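PDB 4IT1: putative glucarate dehydratase from Pseudomonas fluorescens, which probably catalyses the magnesium-dependent dehydration of D-glucarate to 5-dehydro-4-deoxy-D-glucarate, as a member of the mandelate racemase/muconate lactonizing enzyme family. Local coordinates for residues A[347-359]-A[393-405]. Sequence-based numbering, arbitrary orientation.
Sequences LGISLMAMAHVAA and CVKITRAPGLGLE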
loop_
_atom_site.group_PDB
_atom_site.type_symbol
_atom_site.label_atom_id
_atom_site.label_comp_id
_atom_site.label_asym_id
_atom_site.label_seq_id
_atom_site.Cartn_x
_atom_site.Cartn_y
_atom_site.Cartn_z
ATOM N N LEU A 347 -0.429 9.350 24.066
ATOM C CA LEU A 347 -0.949 8.446 25.075
ATOM C C LEU A 347 -1.120 7.032 24.521
ATOM O O LEU A 347 -0.731 6.742 23.380
ATOM C CB LEU A 347 -2.263 8.978 25.654
ATOM C CG LEU A 347 -2.197 10.329 26.383
ATOM C CD1 LEU A 347 -3.591 10.747 26.822
ATOM C CD2 LEU A 347 -1.243 10.319 27.573
ATOM N N GLY A 348 -1.708 6.169 25.344
ATOM C CA GLY A 348 -1.855 4.751 25.049
ATOM C C GLY A 348 -2.550 4.411 23.749
ATOM O O GLY A 348 -2.190 3.421 23.103
ATOM N N ILE A 349 -3.550 5.214 23.374
ATOM C CA ILE A 349 -4.278 5.009 22.121
ATOM C C ILE A 349 -3.304 5.029 20.935
ATOM O O ILE A 349 -3.230 4.070 20.156
ATOM C CB ILE A 349 -5.397 6.057 21.905
ATOM C CG1 ILE A 349 -6.423 6.000 23.045
ATOM C CG2 ILE A 349 -6.064 5.854 20.548
ATOM C CD1 ILE A 349 -7.568 6.988 22.920
ATOM N N SER A 350 -2.548 6.117 20.817
ATOM C CA SER A 350 -1.530 6.230 19.778
ATOM C C SER A 350 -0.569 5.045 19.829
ATOM O O SER A 350 -0.270 4.433 18.798
ATOM C CB SER A 350 -0.762 7.551 19.908
ATOM O OG SER A 350 -1.539 8.634 19.428
ATOM N N LEU A 351 -0.110 4.721 21.037
ATOM C CA LEU A 351 0.856 3.651 21.236
ATOM C C LEU A 351 0.361 2.342 20.615
ATOM O O LEU A 351 1.142 1.615 20.005
ATOM C CB LEU A 351 1.171 3.476 22.726
ATOM C CG LEU A 351 2.295 2.523 23.161
ATOM C CD1 LEU A 351 3.650 2.899 22.568
ATOM C CD2 LEU A 351 2.387 2.449 24.680
ATOM N N MET A 352 -0.938 2.074 20.735
ATOM C CA MET A 352 -1.517 0.827 20.235
ATOM C C MET A 352 -1.759 0.817 18.732
ATOM O O MET A 352 -1.511 -0.203 18.075
ATOM C CB MET A 352 -2.794 0.439 21.003
ATOM C CG MET A 352 -2.529 -0.094 22.404
ATOM S SD MET A 352 -1.391 -1.497 22.436
ATOM C CE MET A 352 -0.559 -1.206 23.989
ATOM N N ALA A 353 -2.260 1.932 18.193
ATOM C CA ALA A 353 -2.428 2.080 16.746
ATOM C C ALA A 353 -1.072 1.892 16.070
ATOM O O ALA A 353 -0.936 1.116 15.123
ATOM C CB ALA A 353 -3.007 3.442 16.409
ATOM N N MET A 354 -0.070 2.589 16.595
ATOM C CA MET A 354 1.297 2.428 16.150
ATOM C C MET A 354 1.744 0.958 16.245
ATOM O O MET A 354 2.237 0.404 15.261
ATOM C CB MET A 354 2.230 3.342 16.945
ATOM C CG MET A 354 3.689 3.218 16.532
ATOM S SD MET A 354 4.841 4.311 17.387
ATOM C CE MET A 354 4.296 4.153 19.087
ATOM N N ALA A 355 1.550 0.332 17.410
ATOM C CA ALA A 355 1.999 -1.055 17.632
ATOM C C ALA A 355 1.351 -2.044 16.667
ATOM O O ALA A 355 2.036 -2.887 16.091
ATOM C CB ALA A 355 1.780 -1.487 19.076
ATOM N N HIS A 356 0.040 -1.914 16.479
ATOM C CA HIS A 356 -0.703 -2.769 15.565
ATOM C C HIS A 356 -0.245 -2.696 14.112
ATOM O O HIS A 356 -0.138 -3.731 13.457
ATOM C CB HIS A 356 -2.208 -2.517 15.678
ATOM C CG HIS A 356 -2.859 -3.281 16.788
ATOM N ND1 HIS A 356 -3.838 -4.227 16.566
ATOM C CD2 HIS A 356 -2.653 -3.258 18.127
ATOM C CE1 HIS A 356 -4.217 -4.742 17.722
ATOM N NE2 HIS A 356 -3.513 -4.172 18.684
ATOM N N VAL A 357 0.002 -1.493 13.594
ATOM C CA VAL A 357 0.473 -1.380 12.208
ATOM C C VAL A 357 1.911 -1.870 12.147
ATOM O O VAL A 357 2.289 -2.569 11.215
ATOM C CB VAL A 357 0.291 0.040 11.592
ATOM C CG1 VAL A 357 1.169 1.072 12.275
ATOM C CG2 VAL A 357 0.558 0.019 10.096
ATOM N N ALA A 358 2.690 -1.532 13.170
ATOM C CA ALA A 358 4.035 -2.063 13.331
ATOM C C ALA A 358 4.049 -3.600 13.331
ATOM O O ALA A 358 5.039 -4.220 12.929
ATOM C CB ALA A 358 4.650 -1.530 14.615
ATOM N N ALA A 359 2.939 -4.194 13.776
ATOM C CA ALA A 359 2.825 -5.640 13.929
ATOM C C ALA A 359 2.450 -6.313 12.622
ATOM O O ALA A 359 2.758 -7.486 12.421
ATOM C CB ALA A 359 1.813 -5.987 15.015
ATOM N N CYS A 393 8.866 -4.126 25.100
ATOM C CA CYS A 393 7.906 -4.479 24.059
ATOM C C CYS A 393 6.467 -4.196 24.453
ATOM O O CYS A 393 6.136 -4.087 25.632
ATOM C CB CYS A 393 8.024 -5.961 23.685
ATOM S SG CYS A 393 9.428 -6.396 22.635
ATOM N N VAL A 394 5.618 -4.110 23.437
ATOM C CA VAL A 394 4.188 -3.960 23.601
ATOM C C VAL A 394 3.517 -5.198 23.006
ATOM O O VAL A 394 3.722 -5.522 21.829
ATOM C CB VAL A 394 3.687 -2.681 22.896
ATOM C CG1 VAL A 394 2.176 -2.596 22.921
ATOM C CG2 VAL A 394 4.290 -1.440 23.537
ATOM N N LYS A 395 2.725 -5.888 23.828
ATOM C CA LYS A 395 2.017 -7.099 23.414
ATOM C C LYS A 395 0.817 -6.808 22.525
ATOM O O LYS A 395 -0.018 -5.962 22.852
ATOM C CB LYS A 395 1.543 -7.896 24.638
ATOM C CG LYS A 395 2.441 -9.055 25.045
ATOM C CD LYS A 395 3.498 -8.648 26.060
ATOM C CE LYS A 395 3.942 -9.851 26.880
ATOM N NZ LYS A 395 5.109 -9.553 27.757
ATOM N N ILE A 396 0.734 -7.525 21.407
ATOM C CA ILE A 396 -0.472 -7.527 20.581
ATOM C C ILE A 396 -1.301 -8.747 20.983
ATOM O O ILE A 396 -0.813 -9.881 20.935
ATOM C CB ILE A 396 -0.145 -7.564 19.063
ATOM C CG1 ILE A 396 0.855 -6.463 18.687
ATOM C CG2 ILE A 396 -1.412 -7.472 18.214
ATOM C CD1 ILE A 396 0.369 -5.049 18.944
ATOM N N THR A 397 -2.547 -8.506 21.384
ATOM C CA THR A 397 -3.417 -9.570 21.889
ATOM C C THR A 397 -4.614 -9.827 20.974
ATOM O O THR A 397 -4.700 -9.282 19.870
ATOM C CB THR A 397 -3.913 -9.281 23.325
ATOM O OG1 THR A 397 -5.012 -8.358 23.288
ATOM C CG2 THR A 397 -2.789 -8.721 24.197
ATOM N N ARG A 398 -5.534 -10.664 21.445
ATOM C CA ARG A 398 -6.727 -11.022 20.681
ATOM C C ARG A 398 -7.917 -10.107 20.990
ATOM O O ARG A 398 -8.985 -10.246 20.377
ATOM C CB ARG A 398 -7.094 -12.502 20.907
ATOM C CG ARG A 398 -6.110 -13.520 20.328
ATOM C CD ARG A 398 -5.952 -13.399 18.815
ATOM N NE ARG A 398 -7.233 -13.402 18.106
ATOM C CZ ARG A 398 -7.370 -13.210 16.796
ATOM N NH1 ARG A 398 -8.576 -13.231 16.241
ATOM N NH2 ARG A 398 -6.303 -12.991 16.038
ATOM N N ALA A 399 -7.724 -9.177 21.933
ATOM C CA ALA A 399 -8.733 -8.160 22.276
ATOM C C ALA A 399 -9.195 -7.411 21.025
ATOM O O ALA A 399 -8.367 -7.088 20.160
ATOM C CB ALA A 399 -8.179 -7.187 23.302
ATOM N N PRO A 400 -10.518 -7.144 20.919
ATOM C CA PRO A 400 -11.102 -6.485 19.739
ATOM C C PRO A 400 -10.540 -5.076 19.510
ATOM O O PRO A 400 -10.334 -4.316 20.465
ATOM C CB PRO A 400 -12.601 -6.412 20.067
ATOM C CG PRO A 400 -12.817 -7.377 21.181
ATOM C CD PRO A 400 -11.534 -7.404 21.955
ATOM N N GLY A 401 -10.288 -4.748 18.245
ATOM C CA GLY A 401 -9.693 -3.467 17.870
ATOM C C GLY A 401 -8.380 -3.188 18.568
ATOM O O GLY A 401 -7.480 -4.032 18.588
ATOM N N LEU A 402 -8.282 -1.998 19.152
ATOM C CA LEU A 402 -7.110 -1.605 19.929
ATOM C C LEU A 402 -7.083 -2.273 21.307
ATOM O O LEU A 402 -6.047 -2.274 21.980
ATOM C CB LEU A 402 -7.056 -0.077 20.084
ATOM C CG LEU A 402 -6.839 0.778 18.831
ATOM C CD1 LEU A 402 -7.147 2.236 19.127
ATOM C CD2 LEU A 402 -5.424 0.629 18.290
ATOM N N GLY A 403 -8.225 -2.831 21.718
ATOM C CA GLY A 403 -8.370 -3.451 23.038
ATOM C C GLY A 403 -8.246 -2.446 24.170
ATOM O O GLY A 403 -7.588 -2.709 25.181
ATOM N N LEU A 404 -8.874 -1.288 23.992
ATOM C CA LEU A 404 -8.784 -0.202 24.957
ATOM C C LEU A 404 -10.145 0.453 25.195
ATOM O O LEU A 404 -10.983 0.536 24.284
ATOM C CB LEU A 404 -7.781 0.851 24.479
ATOM C CG LEU A 404 -6.293 0.526 24.323
ATOM C CD1 LEU A 404 -5.595 1.709 23.672
ATOM C CD2 LEU A 404 -5.635 0.183 25.654
ATOM N N GLU A 405 -10.356 0.918 26.426
ATOM C CA GLU A 405 -11.604 1.590 26.789
ATOM C C GLU A 405 -11.363 2.937 27.473
ATOM O O GLU A 405 -10.498 3.057 28.346
ATOM C CB GLU A 405 -12.490 0.674 27.647
ATOM C CG GLU A 405 -13.218 -0.392 26.832
ATOM C CD GLU A 405 -13.957 -1.416 27.678
ATOM O OE1 GLU A 405 -13.843 -1.383 28.921
ATOM O OE2 GLU A 405 -14.655 -2.265 27.086
#
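Leu-402 and Ile-396 grip helix 348-359 at two levels, a case of a helix packed against a strand and the turn-containing loop after it mainly by apolar contacts, with no hydrogen bond between the two segments. Leu-402 follows Gly-401 in a type II' turn. Leu-402 CD2 lies against the helix backbone, 3.4 Å from Ala-353 N, while Leu-402 CD1 meets Ile-349 CG2 at 4.0 Å.

Ile-396 straddles the later turns. Ile-396 CG2, anti to the backbone N, sits over one face of the His-356 ring in a CH-pi contact, 4.1 Å from the ring centroid and 21° off the normal. The bend at chi2 (-61°) carries Ile-396 CD1 to Ala-355 CB, 3.8 Å away, and CG1 packs on Ala-359. The ring's position is fixed further by His-356 ND1, hydrogen-bonded to the backbone N of Val-153.

Beside Leu-402, the bent chain of Met-352 sets CG against Leu-404 CD1 (3.8 Å) and turns its terminal methyl to Val-394.

The contact lies in the enolase-superfamily C-terminal barrel domain, where helix 348-360 follows barrel strand 338-341. Strand 393-395 crosses the helix at 87° and pairs antiparallel with strand 163-170, whose Phe-166 touches Leu-351 and Val-394; helix 322-334 packs on Val-357.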